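Local structure of hypothetical protein (Bacteroides caccae, 4M8R) at residues 117-123 with 416-422. The protein is of unknown function but joins an Ig-like N-terminal domain to a WD40-like beta-propeller domain. Residues are numbered along the deposited sequence; the frame is centred on the assembly and turned at random.
Sequences FRLYGIN and YNSVVWA
Arg118 and Ala422 form one hydrogen-bonded antiparallel pair and Tyr120 and Val420 the next, so that four backbone N-H groups and four carbonyls satisfy one another. Ala422 N bonds Arg118 O at 2.9 Å, and Val420 N bonds Tyr120 O at 2.8 Å. Arg118 N and Tyr120 N return bonds to Ala422 O and Val420 O, 2.9 Å each. A fifth bond, Ile122 N to Ser418 O at 3.0 Å, continues the ladder beyond the last bridge. There direct pairing gives way to a water, which donates to Ile122 O and accepts from Asn417 N. A second water donates to Ala422 O, 2.9 Å away, and also bonds Tyr120 OH, giving that carbonyl two donors. Strand 419-422 is an edge strand of an antiparallel sheet ordered 419-422, 118-123, 128-133, 143-145, probably the innermost strand of its blade, consistent with the "velcro" closure of beta-propellers, in which the two ends of the domain share a blade. On the far edge, Val419 N and Trp421 N are taken by the hydroxyls of Ser371 and Thr373. Leu119 CD1 sits 3.8 Å from the centroid of the Trp421 five-membered ring, 6° off its normal; CG anti to the backbone N (chi1 -170°) brings the branch there. Trp421 NE1 is satisfied by Thr383 OG1; a leucine in place of Trp421 would probably leave this hydroxyl without its indole donor and Leu119 CD1 without the ring face it packs on. The Tyr416 ring lies over Gly121, whose CA is 3.7 Å from its centroid, while its OH bonds Glu130 on the neighbouring strand.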
loop_
_atom_site.group_PDB
_atom_site.type_symbol
_atom_site.label_atom_id
_atom_site.label_comp_id
_atom_site.label_asym_id
_atom_site.label_seq_id
_atom_site.Cartn_x
_atom_site.Cartn_y
_atom_site.Cartn_z
ATOM N N PHE A 117 -15.563 -1.453 16.200
ATOM C CA PHE A 117 -16.527 -0.364 16.197
ATOM C C PHE A 117 -17.569 -0.542 17.289
ATOM O O PHE A 117 -18.094 -1.626 17.475
ATOM C CB PHE A 117 -17.193 -0.225 14.822
ATOM C CG PHE A 117 -16.437 0.666 13.889
ATOM C CD1 PHE A 117 -15.422 0.158 13.094
ATOM C CD2 PHE A 117 -16.716 2.026 13.835
ATOM C CE1 PHE A 117 -14.704 0.983 12.249
ATOM C CE2 PHE A 117 -16.004 2.861 12.991
ATOM C CZ PHE A 117 -14.994 2.338 12.200
ATOM N N ARG A 118 -17.854 0.546 17.999
ATOM C CA ARG A 118 -18.785 0.547 19.124
ATOM C C ARG A 118 -19.772 1.699 18.965
ATOM O O ARG A 118 -19.431 2.745 18.409
ATOM C CB ARG A 118 -18.007 0.684 20.434
ATOM C CG ARG A 118 -17.013 -0.448 20.655
ATOM C CD ARG A 118 -16.165 -0.281 21.902
ATOM N NE ARG A 118 -15.226 -1.392 22.037
ATOM C CZ ARG A 118 -14.328 -1.518 23.013
ATOM N NH1 ARG A 118 -14.236 -0.603 23.971
ATOM N NH2 ARG A 118 -13.517 -2.571 23.036
ATOM N N LEU A 119 -20.997 1.499 19.436
ATOM C CA LEU A 119 -22.047 2.499 19.292
ATOM C C LEU A 119 -22.196 3.292 20.589
ATOM O O LEU A 119 -22.303 2.706 21.673
ATOM C CB LEU A 119 -23.370 1.824 18.934
ATOM C CG LEU A 119 -24.499 2.754 18.509
ATOM C CD1 LEU A 119 -24.195 3.430 17.182
ATOM C CD2 LEU A 119 -25.799 1.971 18.430
ATOM N N TYR A 120 -22.206 4.618 20.466
ATOM C CA TYR A 120 -22.291 5.515 21.614
ATOM C C TYR A 120 -23.497 6.433 21.479
ATOM O O TYR A 120 -23.775 6.935 20.395
ATOM C CB TYR A 120 -21.025 6.365 21.717
ATOM C CG TYR A 120 -19.751 5.570 21.862
ATOM C CD1 TYR A 120 -19.103 5.047 20.747
ATOM C CD2 TYR A 120 -19.188 5.341 23.115
ATOM C CE1 TYR A 120 -17.937 4.316 20.876
ATOM C CE2 TYR A 120 -18.020 4.610 23.255
ATOM C CZ TYR A 120 -17.399 4.098 22.132
ATOM O OH TYR A 120 -16.236 3.373 22.268
ATOM N N GLY A 121 -24.203 6.657 22.582
ATOM C CA GLY A 121 -25.361 7.551 22.603
ATOM C C GLY A 121 -25.123 8.780 23.465
ATOM O O GLY A 121 -24.408 8.713 24.469
ATOM N N ILE A 122 -25.738 9.895 23.082
ATOM C CA ILE A 122 -25.679 11.129 23.871
ATOM C C ILE A 122 -26.845 11.157 24.861
ATOM O O ILE A 122 -28.006 11.216 24.451
ATOM C CB ILE A 122 -25.780 12.397 22.990
ATOM C CG1 ILE A 122 -24.910 12.284 21.732
ATOM C CG2 ILE A 122 -25.398 13.633 23.795
ATOM C CD1 ILE A 122 -23.439 12.085 21.999
ATOM N N ASN A 123 -26.537 11.112 26.156
ATOM C CA ASN A 123 -27.564 11.195 27.191
ATOM C C ASN A 123 -27.725 12.641 27.658
ATOM O O ASN A 123 -26.905 13.150 28.423
ATOM C CB ASN A 123 -27.213 10.288 28.371
ATOM C CG ASN A 123 -28.359 10.136 29.349
ATOM O OD1 ASN A 123 -28.357 10.739 30.421
ATOM N ND2 ASN A 123 -29.356 9.342 28.976
ATOM N N TYR A 416 -31.776 8.143 23.788
ATOM C CA TYR A 416 -30.881 9.048 23.060
ATOM C C TYR A 416 -31.570 9.627 21.828
ATOM O O TYR A 416 -32.419 8.973 21.219
ATOM C CB TYR A 416 -29.631 8.307 22.566
ATOM C CG TYR A 416 -28.975 7.363 23.549
ATOM C CD1 TYR A 416 -28.405 7.833 24.723
ATOM C CD2 TYR A 416 -28.895 5.999 23.283
ATOM C CE1 TYR A 416 -27.794 6.972 25.619
ATOM C CE2 TYR A 416 -28.282 5.128 24.175
ATOM C CZ TYR A 416 -27.735 5.622 25.339
ATOM O OH TYR A 416 -27.127 4.769 26.227
ATOM N N ASN A 417 -31.177 10.844 21.454
ATOM C CA ASN A 417 -31.554 11.432 20.158
ATOM C C ASN A 417 -30.434 11.325 19.128
ATOM O O ASN A 417 -30.686 11.400 17.923
ATOM C CB ASN A 417 -31.948 12.908 20.313
ATOM C CG ASN A 417 -33.417 13.092 20.642
ATOM O OD1 ASN A 417 -34.284 12.468 20.030
ATOM N ND2 ASN A 417 -33.706 13.966 21.601
ATOM N N SER A 418 -29.202 11.172 19.604
ATOM C CA SER A 418 -28.052 11.001 18.729
ATOM C C SER A 418 -27.258 9.783 19.155
ATOM O O SER A 418 -26.956 9.608 20.339
ATOM C CB SER A 418 -27.157 12.236 18.781
ATOM O OG SER A 418 -27.898 13.406 18.499
ATOM N N VAL A 419 -26.936 8.935 18.183
ATOM C CA VAL A 419 -25.980 7.852 18.392
ATOM C C VAL A 419 -24.918 7.916 17.308
ATOM O O VAL A 419 -25.165 8.434 16.220
ATOM C CB VAL A 419 -26.642 6.458 18.390
ATOM C CG1 VAL A 419 -27.541 6.304 19.606
ATOM C CG2 VAL A 419 -27.412 6.207 17.100
ATOM N N VAL A 420 -23.741 7.382 17.611
ATOM C CA VAL A 420 -22.613 7.439 16.697
ATOM C C VAL A 420 -21.769 6.178 16.799
ATOM O O VAL A 420 -21.463 5.712 17.894
ATOM C CB VAL A 420 -21.743 8.693 16.969
ATOM C CG1 VAL A 420 -21.347 8.787 18.440
ATOM C CG2 VAL A 420 -20.508 8.702 16.079
ATOM N N TRP A 421 -21.411 5.619 15.648
ATOM C CA TRP A 421 -20.434 4.537 15.591
ATOM C C TRP A 421 -19.028 5.126 15.713
ATOM O O TRP A 421 -18.735 6.169 15.126
ATOM C CB TRP A 421 -20.544 3.783 14.268
ATOM C CG TRP A 421 -21.638 2.756 14.205
ATOM C CD1 TRP A 421 -22.750 2.793 13.420
ATOM C CD2 TRP A 421 -21.706 1.530 14.941
ATOM N NE1 TRP A 421 -23.507 1.672 13.622
ATOM C CE2 TRP A 421 -22.893 0.879 14.551
ATOM C CE3 TRP A 421 -20.881 0.922 15.890
ATOM C CZ2 TRP A 421 -23.280 -0.355 15.078
ATOM C CZ3 TRP A 421 -21.266 -0.305 16.418
ATOM C CH2 TRP A 421 -22.456 -0.931 16.009
ATOM N N ALA A 422 -18.156 4.461 16.466
ATOM C CA ALA A 422 -16.796 4.965 16.645
ATOM C C ALA A 422 -15.789 3.894 16.999
ATOM O O ALA A 422 -16.119 2.900 17.641
ATOM C CB ALA A 422 -16.773 6.048 17.709
HETATM O O HOH W 1 -14.857 2.981 20.204
HETATM O O HOH W 2 -29.237 12.395 22.079
#